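Local coordinates for appr-1-p processing domain protein (Thermus aquaticus Y51MC23, PDB 5M31) that is of unknown function but belongs to the macro domain family of compact alpha/beta proteins built round a mixed beta sheet, at residues V65-Y73 with Y101-R112. Sequence-based numbering, arbitrary orientation.
Sequences VQIGRIFVY and YVEEGLKDLVCR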
ATOM      1  N   VAL A  65     -10.248  -8.499  -4.499  1.00 23.48           N
ATOM      2  CA  VAL A  65      -8.935  -7.901  -4.633  1.00 22.84           C
ATOM      3  C   VAL A  65      -8.454  -7.996  -6.059  1.00 22.18           C
ATOM      4  O   VAL A  65      -8.369  -9.089  -6.617  1.00 23.84           O
ATOM      5  CB  VAL A  65      -7.913  -8.552  -3.723  1.00 22.17           C
ATOM      6  CG1 VAL A  65      -6.561  -7.896  -3.911  1.00 22.24           C
ATOM      7  CG2 VAL A  65      -8.419  -8.515  -2.261  1.00 22.94           C
ATOM      8  N   GLN A  66      -8.343  -6.845  -6.697  1.00 21.13           N
ATOM      9  CA  GLN A  66      -8.015  -6.771  -8.114  1.00 22.48           C
ATOM     10  C   GLN A  66      -7.101  -5.622  -8.353  1.00 20.67           C
ATOM     11  O   GLN A  66      -6.981  -4.710  -7.536  1.00 19.80           O
ATOM     12  CB  GLN A  66      -9.285  -6.572  -8.941  1.00 26.03           C
ATOM     13  CG  GLN A  66     -10.370  -7.585  -8.676  1.00 30.57           C
ATOM     14  CD  GLN A  66     -11.671  -7.167  -9.295  1.00 37.01           C
ATOM     15  OE1 GLN A  66     -12.340  -6.228  -8.822  1.00 45.71           O
ATOM     16  NE2 GLN A  66     -12.020  -7.807 -10.382  1.00 41.96           N
ATOM     17  N   ILE A  67      -6.439  -5.652  -9.502  1.00 21.43           N
ATOM     18  CA  ILE A  67      -5.674  -4.509  -9.949  1.00 20.81           C
ATOM     19  C   ILE A  67      -6.571  -3.247  -9.979  1.00 20.87           C
ATOM     20  O   ILE A  67      -7.735  -3.299 -10.428  1.00 20.84           O
ATOM     21  CB  ILE A  67      -4.992  -4.795 -11.326  1.00 21.96           C
ATOM     22  CG1 ILE A  67      -4.076  -6.038 -11.230  1.00 21.76           C
ATOM     23  CG2 ILE A  67      -4.241  -3.578 -11.801  1.00 22.47           C
ATOM     24  CD1 ILE A  67      -2.983  -6.040 -10.159  1.00 21.27           C
ATOM     25  N   GLY A  68      -6.047  -2.173  -9.368  1.00 19.59           N
ATOM     26  CA  GLY A  68      -6.737  -0.886  -9.265  1.00 20.20           C
ATOM     27  C   GLY A  68      -7.808  -0.883  -8.225  1.00 19.47           C
ATOM     28  O   GLY A  68      -8.605   0.065  -8.179  1.00 20.49           O
ATOM     29  N   ARG A  69      -7.841  -1.906  -7.352  1.00 18.75           N
ATOM     30  CA  ARG A  69      -8.894  -2.023  -6.336  1.00 19.60           C
ATOM     31  C   ARG A  69      -8.246  -2.426  -5.011  1.00 19.93           C
ATOM     32  O   ARG A  69      -8.128  -3.578  -4.687  1.00 20.77           O
ATOM     33  CB  ARG A  69     -10.016  -2.922  -6.796  1.00 21.33           C
ATOM     34  CG  ARG A  69     -11.272  -2.951  -5.951  1.00 23.34           C
ATOM     35  CD  ARG A  69     -12.267  -3.888  -6.483  1.00 26.05           C
ATOM     36  NE  ARG A  69     -13.377  -3.988  -5.558  1.00 28.78           N
ATOM     37  CZ  ARG A  69     -14.318  -4.918  -5.629  1.00 30.94           C
ATOM     38  NH1 ARG A  69     -14.294  -5.828  -6.588  1.00 32.86           N
ATOM     39  NH2 ARG A  69     -15.299  -4.904  -4.750  1.00 33.58           N
ATOM     40  N   ILE A  70      -7.846  -1.405  -4.245  1.00 18.46           N
ATOM     41  CA  ILE A  70      -7.215  -1.595  -2.951  1.00 18.35           C
ATOM     42  C   ILE A  70      -8.194  -2.232  -2.000  1.00 18.55           C
ATOM     43  O   ILE A  70      -9.369  -1.799  -1.882  1.00 20.56           O
ATOM     44  CB  ILE A  70      -6.732  -0.236  -2.390  1.00 18.86           C
ATOM     45  CG1 ILE A  70      -5.591   0.259  -3.303  1.00 20.14           C
ATOM     46  CG2 ILE A  70      -6.298  -0.354  -0.924  1.00 18.96           C
ATOM     47  CD1 ILE A  70      -5.135   1.655  -3.069  1.00 21.74           C
ATOM     48  N   PHE A  71      -7.724  -3.193  -1.245  1.00 17.87           N
ATOM     49  CA  PHE A  71      -8.516  -3.764  -0.184  1.00 18.36           C
ATOM     50  C   PHE A  71      -8.090  -3.162   1.151  1.00 17.82           C
ATOM     51  O   PHE A  71      -6.976  -3.367   1.563  1.00 16.53           O
ATOM     52  CB  PHE A  71      -8.364  -5.272  -0.139  1.00 19.32           C
ATOM     53  CG  PHE A  71      -9.022  -5.893   1.077  1.00 21.02           C
ATOM     54  CD1 PHE A  71     -10.381  -5.842   1.220  1.00 22.94           C
ATOM     55  CD2 PHE A  71      -8.255  -6.451   2.129  1.00 21.56           C
ATOM     56  CE1 PHE A  71     -11.003  -6.307   2.374  1.00 24.54           C
ATOM     57  CE2 PHE A  71      -8.892  -6.962   3.255  1.00 23.19           C
ATOM     58  CZ  PHE A  71     -10.248  -6.878   3.384  1.00 24.99           C
ATOM     59  N   VAL A  72      -8.995  -2.397   1.792  1.00 18.77           N
ATOM     60  CA  VAL A  72      -8.700  -1.733   3.043  1.00 19.65           C
ATOM     61  C   VAL A  72      -9.244  -2.524   4.204  1.00 19.91           C
ATOM     62  O   VAL A  72     -10.408  -3.010   4.156  1.00 22.12           O
ATOM     63  CB  VAL A  72      -9.292  -0.304   3.086  1.00 21.19           C
ATOM     64  CG1 VAL A  72      -9.005   0.337   4.438  1.00 21.95           C
ATOM     65  CG2 VAL A  72      -8.685   0.550   2.007  1.00 21.61           C
ATOM     66  N   TYR A  73      -8.411  -2.737   5.204  1.00 18.91           N
ATOM     67  CA  TYR A  73      -8.844  -3.344   6.465  1.00 20.11           C
ATOM     68  C   TYR A  73      -8.799  -2.289   7.583  1.00 20.31           C
ATOM     69  O   TYR A  73      -7.783  -1.576   7.724  1.00 19.43           O
ATOM     70  CB  TYR A  73      -7.978  -4.551   6.845  1.00 20.66           C
ATOM     71  CG  TYR A  73      -8.409  -5.233   8.113  1.00 22.38           C
ATOM     72  CD1 TYR A  73      -9.632  -5.962   8.171  1.00 23.28           C
ATOM     73  CD2 TYR A  73      -7.695  -5.072   9.315  1.00 22.65           C
ATOM     74  CE1 TYR A  73     -10.030  -6.571   9.335  1.00 24.88           C
ATOM     75  CE2 TYR A  73      -8.110  -5.694  10.474  1.00 24.62           C
ATOM     76  CZ  TYR A  73      -9.292  -6.386  10.498  1.00 25.63           C
ATOM     77  OH  TYR A  73      -9.691  -7.012  11.647  1.00 28.65           O
ATOM     78  N   TYR A 101      -0.007  -1.628 -13.118  1.00 21.19           N
ATOM     79  CA  TYR A 101      -0.769  -2.010 -11.982  1.00 20.45           C
ATOM     80  C   TYR A 101      -0.477  -1.031 -10.825  1.00 18.79           C
ATOM     81  O   TYR A 101      -1.367  -0.688 -10.055  1.00 18.81           O
ATOM     82  CB  TYR A 101      -0.434  -3.429 -11.568  1.00 20.75           C
ATOM     83  CG  TYR A 101      -0.727  -4.462 -12.643  1.00 21.61           C
ATOM     84  CD1 TYR A 101      -1.470  -4.159 -13.790  1.00 22.94           C
ATOM     85  CD2 TYR A 101      -0.274  -5.768 -12.497  1.00 22.94           C
ATOM     86  CE1 TYR A 101      -1.755  -5.153 -14.732  1.00 24.47           C
ATOM     87  CE2 TYR A 101      -0.479  -6.714 -13.470  1.00 24.20           C
ATOM     88  CZ  TYR A 101      -1.276  -6.417 -14.547  1.00 24.80           C
ATOM     89  OH  TYR A 101      -1.485  -7.419 -15.485  1.00 26.71           O
ATOM     90  N   VAL A 102       0.752  -0.552 -10.743  1.00 18.64           N
ATOM     91  CA  VAL A 102       1.104   0.489  -9.733  1.00 19.03           C
ATOM     92  C   VAL A 102       0.359   1.792 -10.086  1.00 19.52           C
ATOM     93  O   VAL A 102      -0.189   2.477  -9.196  1.00 19.36           O
ATOM     94  CB  VAL A 102       2.642   0.673  -9.682  1.00 19.74           C
ATOM     95  CG1 VAL A 102       3.019   1.898  -8.834  1.00 19.80           C
ATOM     96  CG2 VAL A 102       3.253  -0.594  -9.115  1.00 19.24           C
ATOM     97  N   GLU A 103       0.305   2.123 -11.369  1.00 21.03           N
ATOM     98  CA  GLU A 103      -0.387   3.368 -11.792  1.00 22.82           C
ATOM     99  C   GLU A 103      -1.855   3.323 -11.424  1.00 21.81           C
ATOM    100  O   GLU A 103      -2.394   4.301 -10.877  1.00 21.31           O
ATOM    101  CB  GLU A 103      -0.240   3.620 -13.270  1.00 25.67           C
ATOM    102  CG  GLU A 103       1.199   3.880 -13.689  1.00 28.80           C
ATOM    103  CD  GLU A 103       1.451   3.709 -15.183  1.00 32.29           C
ATOM    104  OE1 GLU A 103       0.550   3.212 -15.929  1.00 34.82           O
ATOM    105  OE2 GLU A 103       2.570   4.091 -15.619  1.00 36.18           O
ATOM    106  N   GLU A 104      -2.516   2.206 -11.745  1.00 21.11           N
ATOM    107  CA  GLU A 104      -3.940   2.068 -11.453  1.00 21.63           C
ATOM    108  C   GLU A 104      -4.129   2.028  -9.927  1.00 19.33           C
ATOM    109  O   GLU A 104      -5.091   2.596  -9.406  1.00 19.47           O
ATOM    110  CB  GLU A 104      -4.489   0.810 -12.101  1.00 24.50           C
ATOM    111  CG  GLU A 104      -4.390   0.868 -13.610  1.00 28.41           C
ATOM    112  CD  GLU A 104      -5.183  -0.208 -14.290  1.00 34.21           C
ATOM    113  OE1 GLU A 104      -5.628  -1.142 -13.583  1.00 39.81           O
ATOM    114  OE2 GLU A 104      -5.337  -0.135 -15.546  1.00 38.95           O
ATOM    115  N   GLY A 105      -3.208   1.368  -9.206  1.00 18.11           N
ATOM    116  CA  GLY A 105      -3.287   1.318  -7.755  1.00 17.54           C
ATOM    117  C   GLY A 105      -3.167   2.716  -7.121  1.00 17.80           C
ATOM    118  O   GLY A 105      -3.842   3.015  -6.093  1.00 16.83           O
ATOM    119  N   LEU A 106      -2.277   3.546  -7.665  1.00 18.09           N
ATOM    120  CA  LEU A 106      -2.074   4.893  -7.073  1.00 18.53           C
ATOM    121  C   LEU A 106      -3.351   5.777  -7.212  1.00 19.44           C
ATOM    122  O   LEU A 106      -3.697   6.538  -6.298  1.00 18.83           O
ATOM    123  CB  LEU A 106      -0.918   5.582  -7.753  1.00 19.68           C
ATOM    124  CG  LEU A 106       0.440   5.175  -7.218  1.00 19.11           C
ATOM    125  CD1 LEU A 106       1.501   5.644  -8.179  1.00 20.53           C
ATOM    126  CD2 LEU A 106       0.655   5.767  -5.820  1.00 19.24           C
ATOM    127  N   LYS A 107      -4.035   5.675  -8.353  1.00 20.10           N
ATOM    128  CA  LYS A 107      -5.317   6.320  -8.524  0.50 21.00           C
ATOM    129  C   LYS A 107      -6.276   5.846  -7.427  1.00 20.46           C
ATOM    130  O   LYS A 107      -6.991   6.664  -6.816  1.00 20.23           O
ATOM    131  CB  LYS A 107      -5.912   6.032  -9.918  0.50 22.84           C
ATOM    132  CG  LYS A 107      -5.164   6.675 -11.082  0.50 24.51           C
ATOM    133  CD  LYS A 107      -6.047   6.760 -12.326  0.50 26.71           C
ATOM    134  CE  LYS A 107      -5.564   7.830 -13.300  0.50 28.90           C
ATOM    135  NZ  LYS A 107      -4.382   7.420 -14.108  0.50 29.85           N
ATOM    136  N   ASP A 108      -6.335   4.544  -7.174  1.00 18.61           N
ATOM    137  CA  ASP A 108      -7.265   4.070  -6.176  1.00 18.24           C
ATOM    138  C   ASP A 108      -6.824   4.411  -4.783  1.00 18.11           C
ATOM    139  O   ASP A 108      -7.632   4.518  -3.875  1.00 18.66           O
ATOM    140  CB  ASP A 108      -7.485   2.581  -6.275  1.00 18.04           C
ATOM    141  CG  ASP A 108      -8.819   2.162  -5.686  1.00 18.14           C
ATOM    142  OD1 ASP A 108      -9.823   2.862  -5.938  1.00 19.58           O
ATOM    143  OD2 ASP A 108      -8.857   1.227  -4.880  1.00 17.72           O
ATOM    144  N   LEU A 109      -5.526   4.558  -4.604  1.00 17.06           N
ATOM    145  CA  LEU A 109      -4.993   4.986  -3.295  1.00 17.71           C
ATOM    146  C   LEU A 109      -5.519   6.357  -2.919  1.00 17.85           C
ATOM    147  O   LEU A 109      -5.974   6.579  -1.779  1.00 18.42           O
ATOM    148  CB  LEU A 109      -3.493   4.983  -3.347  1.00 18.10           C
ATOM    149  CG  LEU A 109      -2.764   5.380  -2.050  1.00 18.75           C
ATOM    150  CD1 LEU A 109      -3.204   4.513  -0.905  1.00 19.34           C
ATOM    151  CD2 LEU A 109      -1.285   5.234  -2.303  1.00 18.77           C
ATOM    152  N   VAL A 110      -5.492   7.272  -3.862  1.00 17.91           N
ATOM    153  CA  VAL A 110      -6.063   8.586  -3.676  1.00 18.91           C
ATOM    154  C   VAL A 110      -7.538   8.454  -3.329  1.00 18.99           C
ATOM    155  O   VAL A 110      -8.004   9.047  -2.315  1.00 19.30           O
ATOM    156  CB  VAL A 110      -5.887   9.468  -4.897  1.00 19.83           C
ATOM    157  CG1 VAL A 110      -6.727  10.745  -4.825  1.00 21.71           C
ATOM    158  CG2 VAL A 110      -4.408   9.787  -5.045  1.00 20.05           C
ATOM    159  N   CYS A 111      -8.273   7.643  -4.086  1.00 19.14           N
ATOM    160  CA  CYS A 111      -9.706   7.398  -3.799  1.00 20.14           C
ATOM    161  C   CYS A 111      -9.947   6.954  -2.363  1.00 20.05           C
ATOM    162  O   CYS A 111     -10.831   7.495  -1.680  1.00 20.81           O
ATOM    163  CB  CYS A 111     -10.259   6.343  -4.732  1.00 21.05           C
ATOM    164  SG  CYS A 111     -10.270   6.914  -6.435  1.00 25.34           S
ATOM    165  N   ARG A 112      -9.188   5.973  -1.873  1.00 18.63           N
ATOM    166  CA  ARG A 112      -9.462   5.399  -0.546  0.50 18.95           C
ATOM    167  C   ARG A 112      -9.065   6.375   0.550  1.00 18.76           C
ATOM    168  O   ARG A 112      -9.730   6.442   1.580  1.00 19.04           O
ATOM    169  CB  ARG A 112      -8.696   4.112  -0.304  0.50 19.02           C
ATOM    170  CG  ARG A 112      -9.256   2.849  -0.957  0.50 20.04           C
ATOM    171  CD  ARG A 112     -10.729   2.814  -1.263  0.50 21.97           C
ATOM    172  NE  ARG A 112     -11.580   2.540  -0.108  0.50 23.91           N
ATOM    173  CZ  ARG A 112     -11.783   1.330   0.418  0.50 24.13           C
ATOM    174  NH1 ARG A 112     -11.337   0.265  -0.205  0.50 24.26           N
ATOM    175  NH2 ARG A 112     -12.479   1.190   1.556  0.50 24.84           N
TER
HETATM  176  O   HOH W   1      -3.323  -1.983  -8.464  1.00 17.84           O
HETATM  177  O   HOH W   2     -11.685  -2.043   0.654  1.00 26.05           O
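D108 takes the backbone N-H of I70 on its OD2, 2.9 Å from I70 N, meeting it on the anti side, tilted 19° out of the carboxylate plane, with an N-H...O angle of 159°. Its CG lies anti to the backbone N (chi1 -156°), which carries the carboxylate off the helix to the loop backbone. The side chain of I70 runs past D108 in the opposite direction and ends against the helix backbone, CD1 3.3 Å from L109 N and 3.7 Å from L109 CB. One turn-length further along, in the conformer given, V72 CG2 lies over one face of the R112 guanidinium, toward its rim and 3.5 Å from NH1, while R112 NE forms a salt bridge with E115. At the other end, I67 covers a face of the Y101 ring, its CG1 3.9 Å from the ring centroid, and a water links G68 N to Y101 O. Between these ends two glycines, G68 and G105, bring the backbones to 4.4 Å between their CA atoms. G68, at positive phi, belongs to the type II turn Q66-R69, closed by the R69 N to Q66 O bond. The contact fastens the loop entering edge strand 71-74 to helix 99-116, which packs on the mixed sheet of the macro domain fold.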